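PDB 4NES: UDP-N-acetylglucosamine 2-epimerase from Methanocaldococcus jannaschii, which catalyses the reversible C-2 epimerisation of UDP-N-acetylglucosamine to UDP-N-acetylmannosamine, probably supplying activated ManNAc donors. Local coordinates for residues Asn42-Lys45 / Ile46-Glu50; Glu267-Tyr271 / Leu272-Met276. One frame throughout, in Å; residues are numbered along the deposited sequence.

Contact 1: residues Asn42-Lys45 / Ile46-Glu50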
loop_
_atom_site.group_PDB
_atom_site.type_symbol
_atom_site.label_atom_id
_atom_site.label_comp_id
_atom_site.label_asym_id
_atom_site.label_seq_id
_atom_site.Cartn_x
_atom_site.Cartn_y
_atom_site.Cartn_z
ATOM N N ASN A 42 -22.022 -12.969 16.553
ATOM C CA ASN A 42 -20.943 -13.467 17.411
ATOM C C ASN A 42 -19.523 -13.067 16.990
ATOM O O ASN A 42 -18.557 -13.461 17.647
ATOM C CB ASN A 42 -21.041 -14.989 17.610
ATOM C CG ASN A 42 -21.007 -15.765 16.304
ATOM O OD1 ASN A 42 -20.581 -15.254 15.268
ATOM N ND2 ASN A 42 -21.451 -17.017 16.354
HETATM N N MSE A 43 -19.402 -12.308 15.894
HETATM C CA MSE A 43 -18.117 -11.767 15.450
HETATM C C MSE A 43 -18.034 -10.258 15.625
HETATM O O MSE A 43 -16.994 -9.651 15.369
HETATM C CB MSE A 43 -17.874 -12.115 13.976
HETATM C CG MSE A 43 -17.755 -13.610 13.712
HETATM SE SE MSE A 43 -16.283 -14.473 14.648
HETATM C CE MSE A 43 -14.802 -13.772 13.621
ATOM N N ASP A 44 -19.127 -9.643 16.061
ATOM C CA ASP A 44 -19.242 -8.195 15.957
ATOM C C ASP A 44 -20.116 -7.579 17.050
ATOM O O ASP A 44 -19.594 -6.993 18.002
ATOM C CB ASP A 44 -19.762 -7.830 14.563
ATOM C CG ASP A 44 -20.079 -6.367 14.428
ATOM O OD1 ASP A 44 -19.236 -5.537 14.819
ATOM O OD2 ASP A 44 -21.181 -6.048 13.939
ATOM N N LYS A 45 -21.432 -7.730 16.914
ATOM C CA LYS A 45 -22.404 -7.190 17.871
ATOM C C LYS A 45 -22.072 -7.556 19.315
ATOM O O LYS A 45 -22.129 -6.700 20.199
ATOM C CB LYS A 45 -23.810 -7.677 17.516
ATOM C CG LYS A 45 -24.908 -7.175 18.432
ATOM C CD LYS A 45 -26.265 -7.678 17.956
ATOM C CE LYS A 45 -27.325 -7.516 19.031
ATOM N NZ LYS A 45 -28.697 -7.741 18.500
ATOM N N ILE A 46 -21.677 -8.807 19.548
ATOM C CA ILE A 46 -21.416 -9.251 20.911
ATOM C C ILE A 46 -20.283 -8.460 21.565
ATOM O O ILE A 46 -20.285 -8.257 22.779
ATOM C CB ILE A 46 -21.173 -10.785 20.978
ATOM C CG1 ILE A 46 -21.180 -11.284 22.428
ATOM C CG2 ILE A 46 -19.878 -11.182 20.271
ATOM C CD1 ILE A 46 -21.381 -12.798 22.557
ATOM N N PHE A 47 -19.328 -7.989 20.769
ATOM C CA PHE A 47 -18.209 -7.244 21.314
ATOM C C PHE A 47 -18.581 -5.814 21.633
ATOM O O PHE A 47 -18.148 -5.271 22.646
ATOM C CB PHE A 47 -17.007 -7.344 20.371
ATOM C CG PHE A 47 -16.561 -8.753 20.186
ATOM C CD1 PHE A 47 -15.879 -9.401 21.210
ATOM C CD2 PHE A 47 -16.911 -9.468 19.050
ATOM C CE1 PHE A 47 -15.504 -10.723 21.080
ATOM C CE2 PHE A 47 -16.542 -10.785 18.918
ATOM C CZ PHE A 47 -15.843 -11.417 19.941
ATOM N N PHE A 48 -19.397 -5.206 20.779
ATOM C CA PHE A 48 -19.919 -3.886 21.092
ATOM C C PHE A 48 -20.727 -3.923 22.384
ATOM O O PHE A 48 -20.665 -2.990 23.182
ATOM C CB PHE A 48 -20.741 -3.330 19.928
ATOM C CG PHE A 48 -19.903 -2.669 18.871
ATOM C CD1 PHE A 48 -19.256 -3.420 17.904
ATOM C CD2 PHE A 48 -19.737 -1.290 18.866
ATOM C CE1 PHE A 48 -18.470 -2.805 16.940
ATOM C CE2 PHE A 48 -18.951 -0.668 17.896
ATOM C CZ PHE A 48 -18.319 -1.432 16.933
ATOM N N GLU A 49 -21.473 -5.005 22.593
ATOM C CA GLU A 49 -22.260 -5.153 23.813
ATOM C C GLU A 49 -21.400 -5.411 25.052
ATOM O O GLU A 49 -21.503 -4.695 26.052
ATOM C CB GLU A 49 -23.293 -6.272 23.655
ATOM C CG GLU A 49 -24.157 -6.498 24.892
ATOM C CD GLU A 49 -25.011 -5.292 25.228
ATOM O OE1 GLU A 49 -25.297 -4.486 24.317
ATOM O OE2 GLU A 49 -25.403 -5.144 26.409
ATOM N N GLU A 50 -20.564 -6.442 25.004
ATOM C CA GLU A 50 -19.811 -6.823 26.193
ATOM C C GLU A 50 -18.786 -5.768 26.586
ATOM O O GLU A 50 -18.469 -5.621 27.762
ATOM C CB GLU A 50 -19.120 -8.181 26.003
ATOM C CG GLU A 50 -20.074 -9.367 25.908
ATOM C CD GLU A 50 -19.369 -10.714 25.979
ATOM O OE1 GLU A 50 -18.126 -10.754 25.937
ATOM O OE2 GLU A 50 -20.075 -11.738 26.085
#
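The first turn of helix 45-50 starts at Asp44, its N-cap residue, and sets Phe47 and Phe48 against the loop just before it. Phe47 N donates to Asp44 O at 3.0 Å, from well above the carbonyl plane. Phe48 N makes a weak bond to the same oxygen. Glu49 N to Lys45 O, 3.0 Å, continues the helix. The Asp44 carboxylate does not cap these amides. Instead OD1 accepts a hydrogen bond from His34 NE2. OD1 also lies 3.5 Å from Phe48 CE1, and the carboxylate and ring planes are 78° apart. Phe47 keeps CG beside its own backbone N (chi1 -61°), which brings the ring back to the loop. Its CE2 is 3.6 Å from Asn42 O, and the backbone of Met43, a selenomethionine, meets the ring edge. Ile46 CG2 sits over one face, toward the rim. The ring also touches bound UDP and Arg10. With an alanine here in place of Phe47, the ring edge against the Met43 backbone would be lost, which would probably open a gap between this loop and UDP. At the helix start, backbone bonds thus do the capping and the Asp44 carboxylate is turned to His34, while the Phe47 ring forms part of the wall beside the nucleotide.

Contact 2: residues Glu267-Tyr271 / Leu272-Met276; sequences EPVGY and LEFLM. With UDP (uridine-5'-diphosphate), chain C.
The chain runs as a loop to Gly270, the N-cap residue, and then turns into a helix, with Phe274 N bonded to Gly270 O at 2.9 Å and Leu275 N to Tyr271 O. The loop reads the uracil through the backbone of Val269. Val269 N donates to UDP O4 at 3.0 Å with an angle of 167°, and UDP N3 donates to Val269 O at 2.8 Å. This pair of bonds recognises adjacent acceptor and donor atoms of the base. Phe274 covers the base. Its CG is anti to the backbone N (chi1 -161°), and the ring lies nearly parallel to the uracil, with UDP C5 3.4 Å above the plane of the Phe274 ring and over its centre. Val269 CG2 comes to the edge of the same ring and packs on Phe274 CB. Tyr271 lines the ribose side, where its CE1 edge is 3.3 Å from UDP O2'. Leu275 CD1 covers one face of the Tyr271 ring in a CH-pi contact, 4.0 Å from the ring centroid. The Tyr271 hydroxyl is hydrogen-bonded to Glu294 and Thr175, which fixes the far end of the ring. Glu294 also bonds to UDP, so it links the tyrosine to the ligand. Glu273 bends back over the N-cap: its OE1 is 3.3 Å from Gly270 CA, where a beta-carbon would probably collide with this carboxylate as placed. The site belongs to the second of the two Rossmann-like domains of the GT-B fold. The loop leaves edge strand 263-266. Tyr271 and Leu275 pack on helix 170-183, Val269 and Glu273 meet helix 186-195, and Phe274 rests on strand 201-205.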
loop_
_atom_site.group_PDB
_atom_site.type_symbol
_atom_site.label_atom_id
_atom_site.label_comp_id
_atom_site.label_asym_id
_atom_site.label_seq_id
_atom_site.Cartn_x
_atom_site.Cartn_y
_atom_site.Cartn_z
ATOM N N GLU A 267 -19.484 -22.514 18.637
ATOM C CA GLU A 267 -19.540 -21.312 17.822
ATOM C C GLU A 267 -18.726 -20.236 18.529
ATOM O O GLU A 267 -18.546 -20.294 19.756
ATOM C CB GLU A 267 -20.984 -20.832 17.684
ATOM C CG GLU A 267 -21.954 -21.847 17.121
ATOM C CD GLU A 267 -23.380 -21.316 17.114
ATOM O OE1 GLU A 267 -23.638 -20.308 16.418
ATOM O OE2 GLU A 267 -24.237 -21.901 17.812
ATOM N N PRO A 268 -18.237 -19.244 17.769
ATOM C CA PRO A 268 -17.496 -18.127 18.359
ATOM C C PRO A 268 -18.256 -17.516 19.537
ATOM O O PRO A 268 -19.477 -17.329 19.462
ATOM C CB PRO A 268 -17.396 -17.136 17.198
ATOM C CG PRO A 268 -17.339 -18.011 15.989
ATOM C CD PRO A 268 -18.288 -19.150 16.295
ATOM N N VAL A 269 -17.534 -17.221 20.615
ATOM C CA VAL A 269 -18.143 -16.655 21.823
ATOM C C VAL A 269 -17.656 -15.238 22.093
ATOM O O VAL A 269 -16.709 -14.756 21.468
ATOM C CB VAL A 269 -17.874 -17.536 23.063
ATOM C CG1 VAL A 269 -18.446 -18.932 22.858
ATOM C CG2 VAL A 269 -16.375 -17.590 23.361
ATOM N N GLY A 270 -18.308 -14.562 23.036
ATOM C CA GLY A 270 -17.937 -13.208 23.420
ATOM C C GLY A 270 -16.585 -13.167 24.109
ATOM O O GLY A 270 -16.035 -14.207 24.492
ATOM N N TYR A 271 -16.041 -11.963 24.251
ATOM C CA TYR A 271 -14.715 -11.786 24.836
ATOM C C TYR A 271 -14.630 -12.264 26.287
ATOM O O TYR A 271 -13.656 -12.899 26.685
ATOM C CB TYR A 271 -14.300 -10.323 24.738
ATOM C CG TYR A 271 -12.840 -10.076 25.012
ATOM C CD1 TYR A 271 -11.864 -10.834 24.395
ATOM C CD2 TYR A 271 -12.441 -9.059 25.882
ATOM C CE1 TYR A 271 -10.523 -10.600 24.632
ATOM C CE2 TYR A 271 -11.096 -8.818 26.123
ATOM C CZ TYR A 271 -10.146 -9.601 25.491
ATOM O OH TYR A 271 -8.806 -9.371 25.719
ATOM N N LEU A 272 -15.652 -11.966 27.080
ATOM C CA LEU A 272 -15.632 -12.364 28.485
ATOM C C LEU A 272 -15.601 -13.883 28.616
ATOM O O LEU A 272 -14.829 -14.455 29.401
ATOM C CB LEU A 272 -16.843 -11.795 29.226
ATOM C CG LEU A 272 -16.959 -10.278 29.200
ATOM C CD1 LEU A 272 -18.243 -9.859 29.912
ATOM C CD2 LEU A 272 -15.752 -9.628 29.854
ATOM N N GLU A 273 -16.450 -14.531 27.830
ATOM C CA GLU A 273 -16.503 -15.978 27.789
ATOM C C GLU A 273 -15.169 -16.564 27.319
ATOM O O GLU A 273 -14.661 -17.530 27.896
ATOM C CB GLU A 273 -17.650 -16.417 26.873
ATOM C CG GLU A 273 -19.045 -16.141 27.455
ATOM C CD GLU A 273 -19.500 -14.705 27.288
ATOM O OE1 GLU A 273 -18.888 -13.945 26.504
ATOM O OE2 GLU A 273 -20.488 -14.329 27.951
ATOM N N PHE A 274 -14.593 -15.973 26.274
ATOM C CA PHE A 274 -13.356 -16.516 25.733
ATOM C C PHE A 274 -12.179 -16.339 26.689
ATOM O O PHE A 274 -11.335 -17.229 26.805
ATOM C CB PHE A 274 -13.036 -15.943 24.350
ATOM C CG PHE A 274 -12.065 -16.786 23.590
ATOM C CD1 PHE A 274 -12.460 -18.013 23.087
ATOM C CD2 PHE A 274 -10.749 -16.383 23.421
ATOM C CE1 PHE A 274 -11.564 -18.824 22.406
ATOM C CE2 PHE A 274 -9.852 -17.190 22.730
ATOM C CZ PHE A 274 -10.268 -18.411 22.233
ATOM N N LEU A 275 -12.115 -15.201 27.377
ATOM C CA LEU A 275 -11.069 -14.991 28.374
ATOM C C LEU A 275 -11.115 -16.067 29.447
ATOM O O LEU A 275 -10.082 -16.558 29.890
ATOM C CB LEU A 275 -11.217 -13.623 29.041
ATOM C CG LEU A 275 -10.761 -12.426 28.216
ATOM C CD1 LEU A 275 -11.161 -11.161 28.960
ATOM C CD2 LEU A 275 -9.252 -12.454 27.989
HETATM N N MSE A 276 -12.318 -16.452 29.860
HETATM C CA MSE A 276 -12.450 -17.537 30.816
HETATM C C MSE A 276 -11.951 -18.869 30.261
HETATM O O MSE A 276 -11.275 -19.627 30.958
HETATM C CB MSE A 276 -13.903 -17.651 31.280
HETATM C CG MSE A 276 -14.337 -16.545 32.226
HETATM SE SE MSE A 276 -13.277 -16.507 33.861
HETATM C CE MSE A 276 -13.725 -18.276 34.540
HETATM N N1 UDP C . -11.873 -14.206 20.693
HETATM C C2 UDP C . -13.111 -14.139 21.237
HETATM N N3 UDP C . -13.957 -15.184 21.109
HETATM C C4 UDP C . -13.619 -16.312 20.447
HETATM C C5 UDP C . -12.347 -16.417 19.868
HETATM C C6 UDP C . -11.489 -15.321 20.006
HETATM O O2 UDP C . -13.469 -13.131 21.851
HETATM O O4 UDP C . -14.533 -17.356 20.338
HETATM C "C1'" UDP C . -10.922 -13.082 20.757
HETATM C "C2'" UDP C . -9.650 -13.300 21.391
HETATM O "O2'" UDP C . -9.777 -13.238 22.793
HETATM C "C3'" UDP C . -8.799 -12.257 20.803
HETATM C "C4'" UDP C . -9.375 -12.032 19.485
HETATM O "O4'" UDP C . -10.560 -12.785 19.410
HETATM O "O3'" UDP C . -8.796 -11.052 21.518
HETATM C "C5'" UDP C . -8.505 -12.488 18.363
HETATM O "O5'" UDP C . -9.147 -12.372 17.117
HETATM P PA UDP C . -8.868 -13.367 15.916
HETATM O O1A UDP C . -10.174 -13.588 15.184
HETATM O O2A UDP C . -8.281 -14.652 16.459
HETATM O O3A UDP C . -7.896 -12.652 14.900
HETATM P PB UDP C . -6.363 -12.320 14.891
HETATM O O1B UDP C . -5.920 -11.874 16.276
HETATM O O2B UDP C . -5.607 -13.532 14.411
HETATM O O3B UDP C . -6.287 -11.208 13.883
#

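How the contacts relate
Contact 1 comes first along the chain, after strand 30-34 of the N-terminal parallel sheet. Contact 2 follows much later, after strand 263-266 of the second sheet. Each closes only a local turn from loop into helix. They lie in series and neither nest nor cross. In space they meet across the cleft between the two domains. Glu50, at the end of segment 46-50, probably accepts a hydrogen bond through OE1 from Leu272 N, at the start of helix 271-280. Glu50 OE2 and Glu273 OE1 are 2.5 Å apart, a separation that would be consistent with a shared proton. Asn42 packs on Pro268, and Phe47 on Tyr271. Together 42-50 and 267-276 bring both domains to the bound UDP.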